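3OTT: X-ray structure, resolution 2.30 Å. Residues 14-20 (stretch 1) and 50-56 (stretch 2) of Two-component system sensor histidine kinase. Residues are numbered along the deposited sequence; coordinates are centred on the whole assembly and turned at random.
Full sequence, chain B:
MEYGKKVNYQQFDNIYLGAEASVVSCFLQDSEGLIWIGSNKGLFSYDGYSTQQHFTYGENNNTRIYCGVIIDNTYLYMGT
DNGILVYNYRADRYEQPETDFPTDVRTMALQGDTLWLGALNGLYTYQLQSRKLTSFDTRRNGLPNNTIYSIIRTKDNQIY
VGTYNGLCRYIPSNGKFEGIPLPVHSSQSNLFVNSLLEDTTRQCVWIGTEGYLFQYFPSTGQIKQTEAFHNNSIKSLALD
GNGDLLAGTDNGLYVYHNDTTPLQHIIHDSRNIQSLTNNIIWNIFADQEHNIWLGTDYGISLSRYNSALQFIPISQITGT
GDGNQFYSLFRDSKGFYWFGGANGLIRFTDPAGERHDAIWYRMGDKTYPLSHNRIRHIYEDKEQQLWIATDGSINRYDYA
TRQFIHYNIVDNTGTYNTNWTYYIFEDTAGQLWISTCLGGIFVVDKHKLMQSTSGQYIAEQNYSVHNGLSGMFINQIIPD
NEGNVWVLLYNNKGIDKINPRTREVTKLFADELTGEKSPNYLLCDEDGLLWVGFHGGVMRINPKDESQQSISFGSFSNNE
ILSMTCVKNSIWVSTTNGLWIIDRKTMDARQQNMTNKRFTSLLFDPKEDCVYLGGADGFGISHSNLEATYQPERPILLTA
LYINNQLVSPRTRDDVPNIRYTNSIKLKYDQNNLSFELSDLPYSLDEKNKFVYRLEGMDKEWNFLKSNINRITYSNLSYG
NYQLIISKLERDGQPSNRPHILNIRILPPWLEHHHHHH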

# COMPACT_ATOMS: atom_id res chain seq x y z
N ASN B 14 26.28 -24.92 5.60
CA ASN B 14 26.16 -25.25 7.02
C ASN B 14 26.97 -24.36 7.97
O ASN B 14 28.18 -24.19 7.80
CB ASN B 14 26.42 -26.71 7.25
CG ASN B 14 25.36 -27.60 6.57
OD1 ASN B 14 24.22 -27.19 6.30
ND2 ASN B 14 25.74 -28.82 6.28
N ILE B 15 26.30 -23.81 8.96
CA ILE B 15 26.85 -22.80 9.85
C ILE B 15 26.80 -23.30 11.34
O ILE B 15 25.75 -23.77 11.81
CB ILE B 15 26.02 -21.48 9.69
CG1 ILE B 15 26.14 -20.93 8.24
CG2 ILE B 15 26.40 -20.51 10.79
CD1 ILE B 15 24.92 -20.13 7.79
N TYR B 16 27.93 -23.23 12.02
CA TYR B 16 28.12 -23.71 13.42
C TYR B 16 28.50 -22.54 14.31
O TYR B 16 29.24 -21.63 13.91
CB TYR B 16 29.24 -24.78 13.47
CG TYR B 16 28.83 -25.91 12.56
CD1 TYR B 16 27.86 -26.82 12.98
CD2 TYR B 16 29.31 -26.00 11.24
CE1 TYR B 16 27.41 -27.86 12.15
CE2 TYR B 16 28.84 -27.04 10.37
CZ TYR B 16 27.87 -27.98 10.88
OH TYR B 16 27.36 -29.02 10.13
N LEU B 17 28.01 -22.57 15.53
CA LEU B 17 28.15 -21.47 16.43
C LEU B 17 29.33 -21.71 17.36
O LEU B 17 29.69 -22.86 17.63
CB LEU B 17 26.88 -21.29 17.26
CG LEU B 17 25.58 -21.11 16.48
CD1 LEU B 17 24.39 -21.18 17.41
CD2 LEU B 17 25.57 -19.83 15.66
N GLY B 18 29.91 -20.64 17.88
CA GLY B 18 30.99 -20.80 18.87
C GLY B 18 30.41 -21.06 20.24
O GLY B 18 29.22 -21.37 20.37
N ALA B 19 31.24 -20.93 21.26
CA ALA B 19 30.84 -20.97 22.66
C ALA B 19 30.04 -22.23 23.10
O ALA B 19 29.14 -22.10 23.95
CB ALA B 19 30.05 -19.65 23.02
N GLU B 20 30.36 -23.40 22.54
CA GLU B 20 29.59 -24.66 22.76
C GLU B 20 28.05 -24.64 22.53
O GLU B 20 27.34 -25.61 22.86
CB GLU B 20 29.90 -25.33 24.11
CG GLU B 20 29.47 -26.86 24.15
CD GLU B 20 30.64 -27.90 24.01
OE1 GLU B 20 31.84 -27.56 24.26
OE2 GLU B 20 30.36 -29.08 23.66
N SER B 50 30.88 -14.51 9.59
CA SER B 50 31.08 -15.24 10.83
C SER B 50 29.94 -14.98 11.80
O SER B 50 29.19 -14.02 11.65
CB SER B 50 32.39 -14.84 11.49
OG SER B 50 32.37 -13.46 11.77
N THR B 51 29.83 -15.86 12.79
CA THR B 51 28.93 -15.72 13.90
C THR B 51 29.52 -14.85 14.99
O THR B 51 30.73 -14.81 15.17
CB THR B 51 28.49 -17.08 14.47
OG1 THR B 51 29.62 -17.73 15.05
CG2 THR B 51 27.91 -17.96 13.37
N GLN B 52 28.67 -14.18 15.74
CA GLN B 52 29.14 -13.36 16.84
C GLN B 52 28.18 -13.49 18.05
O GLN B 52 26.95 -13.37 17.93
CB GLN B 52 29.24 -11.88 16.37
CG GLN B 52 29.81 -10.92 17.39
CD GLN B 52 29.88 -9.47 16.87
OE1 GLN B 52 29.44 -8.53 17.52
NE2 GLN B 52 30.43 -9.31 15.70
N GLN B 53 28.76 -13.71 19.23
CA GLN B 53 27.95 -13.97 20.40
C GLN B 53 27.53 -12.69 21.06
O GLN B 53 28.24 -11.71 21.00
CB GLN B 53 28.63 -14.91 21.40
CG GLN B 53 29.78 -14.30 22.23
CD GLN B 53 30.42 -15.40 23.06
OE1 GLN B 53 31.03 -16.29 22.50
NE2 GLN B 53 30.21 -15.38 24.37
N HIS B 54 26.36 -12.68 21.69
CA HIS B 54 25.95 -11.46 22.43
C HIS B 54 25.61 -11.71 23.88
O HIS B 54 24.64 -11.21 24.38
CB HIS B 54 24.83 -10.77 21.68
CG HIS B 54 25.23 -10.33 20.31
ND1 HIS B 54 25.76 -9.08 20.06
CD2 HIS B 54 25.27 -11.00 19.14
CE1 HIS B 54 26.07 -8.98 18.78
NE2 HIS B 54 25.79 -10.13 18.20
N PHE B 55 26.42 -12.53 24.54
CA PHE B 55 26.21 -12.92 25.91
C PHE B 55 27.58 -13.19 26.52
O PHE B 55 28.55 -13.41 25.78
CB PHE B 55 25.30 -14.16 26.00
CG PHE B 55 25.81 -15.36 25.27
CD1 PHE B 55 26.74 -16.21 25.85
CD2 PHE B 55 25.36 -15.64 24.01
CE1 PHE B 55 27.19 -17.36 25.17
CE2 PHE B 55 25.81 -16.76 23.29
CZ PHE B 55 26.73 -17.62 23.87
N THR B 56 27.66 -13.21 27.84
CA THR B 56 28.90 -13.52 28.55
C THR B 56 28.67 -14.77 29.40
O THR B 56 27.63 -14.89 30.07
CB THR B 56 29.36 -12.28 29.39
OG1 THR B 56 29.53 -11.16 28.51
CG2 THR B 56 30.68 -12.52 30.21

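The two stretches meet in a small, side-chain-mediated van der Waals contact, with no hydrogen bond crossing between them and only 215 Å² of surface buried when both sides are summed.

The backbones run in broadly the same direction: the vectors from CA of Ile15 to CA of Ala19 and from CA of Thr51 to CA of Phe55 lie 30° apart. They are not paired as neighbouring strands of a sheet, however. The nearest CA atoms, those of Leu17 and Thr51, are 6.3 Å apart, and no backbone hydrogen bond links the two segments. Strand geometry is confined to residues 14-15 in the first stretch and 51-53 in the second, so most of the first segment that touches its partner is loop. At least 33 positions of sequence separate any two touching residues, which makes this a tertiary contact rather than a local turn.

Thr51 anchors one end. Its CA-to-CB bond points toward the first stretch, and it has 73 Å² covered, the largest share of any residue here. With chi1 at 66° (p), the methyl carbon CG2 of Thr51 lies 3.9 Å from CG2 of Ile15 and 3.8 Å from CD2 of Leu17, both normal separations for aliphatic carbons in dispersion contact. The CA-to-CB bond of Ile15 points toward the second stretch, whereas that of Leu17 leaves its backbone sideways; chi1 of -56° (m) and chi2 of 171° (t) carry the end of the leucine nearer, so that CD2 reaches the threonine methyl. The same CG2 atom of Thr51 is 3.9 Å from the backbone O of Tyr16, although the CA-to-CB bond of Tyr16 points away. The hydroxyl of Thr51 adds no bond across the contact: its OG1 is 4.1 Å from N of Gly18, too far for a hydrogen bond.

The other end is built around Ala19, whose backbone turns through positive phi and psi (55/35). The CA-to-CB bond of Ala19 points toward the second stretch, and its CB packs 4.0 Å from CZ of Phe55, an apolar contact in which the methyl approaches the ring obliquely. The CA-to-CB bond of Phe55 starts sideways, but chi1 of 58° (p) brings the end of its ring closer to the first stretch. The CB of Ala19 is also 3.5 Å from OE1 of Gln53; since a methyl carbon is no conventional donor, this is a close packing contact between a carbon and an amide oxygen.

The amide of Gln53 has its polar bond within its own stretch: NE2 of Gln53 donates to the backbone O of Phe55 at 2.9 Å, with an N-H...O angle of 170°, short and nearly linear. This bond ties Gln53 to Phe55, the two residues that touch Ala19, and thus links the parts of the second stretch on which the alanine methyl rests. The CA-to-CB bond of Gln52, between Thr51 and Gln53, points away, as expected from the alternation of side chains along a strand. Those of Thr51 and Gln53 therefore face the first stretch together, and the contact rests on shape and dispersion.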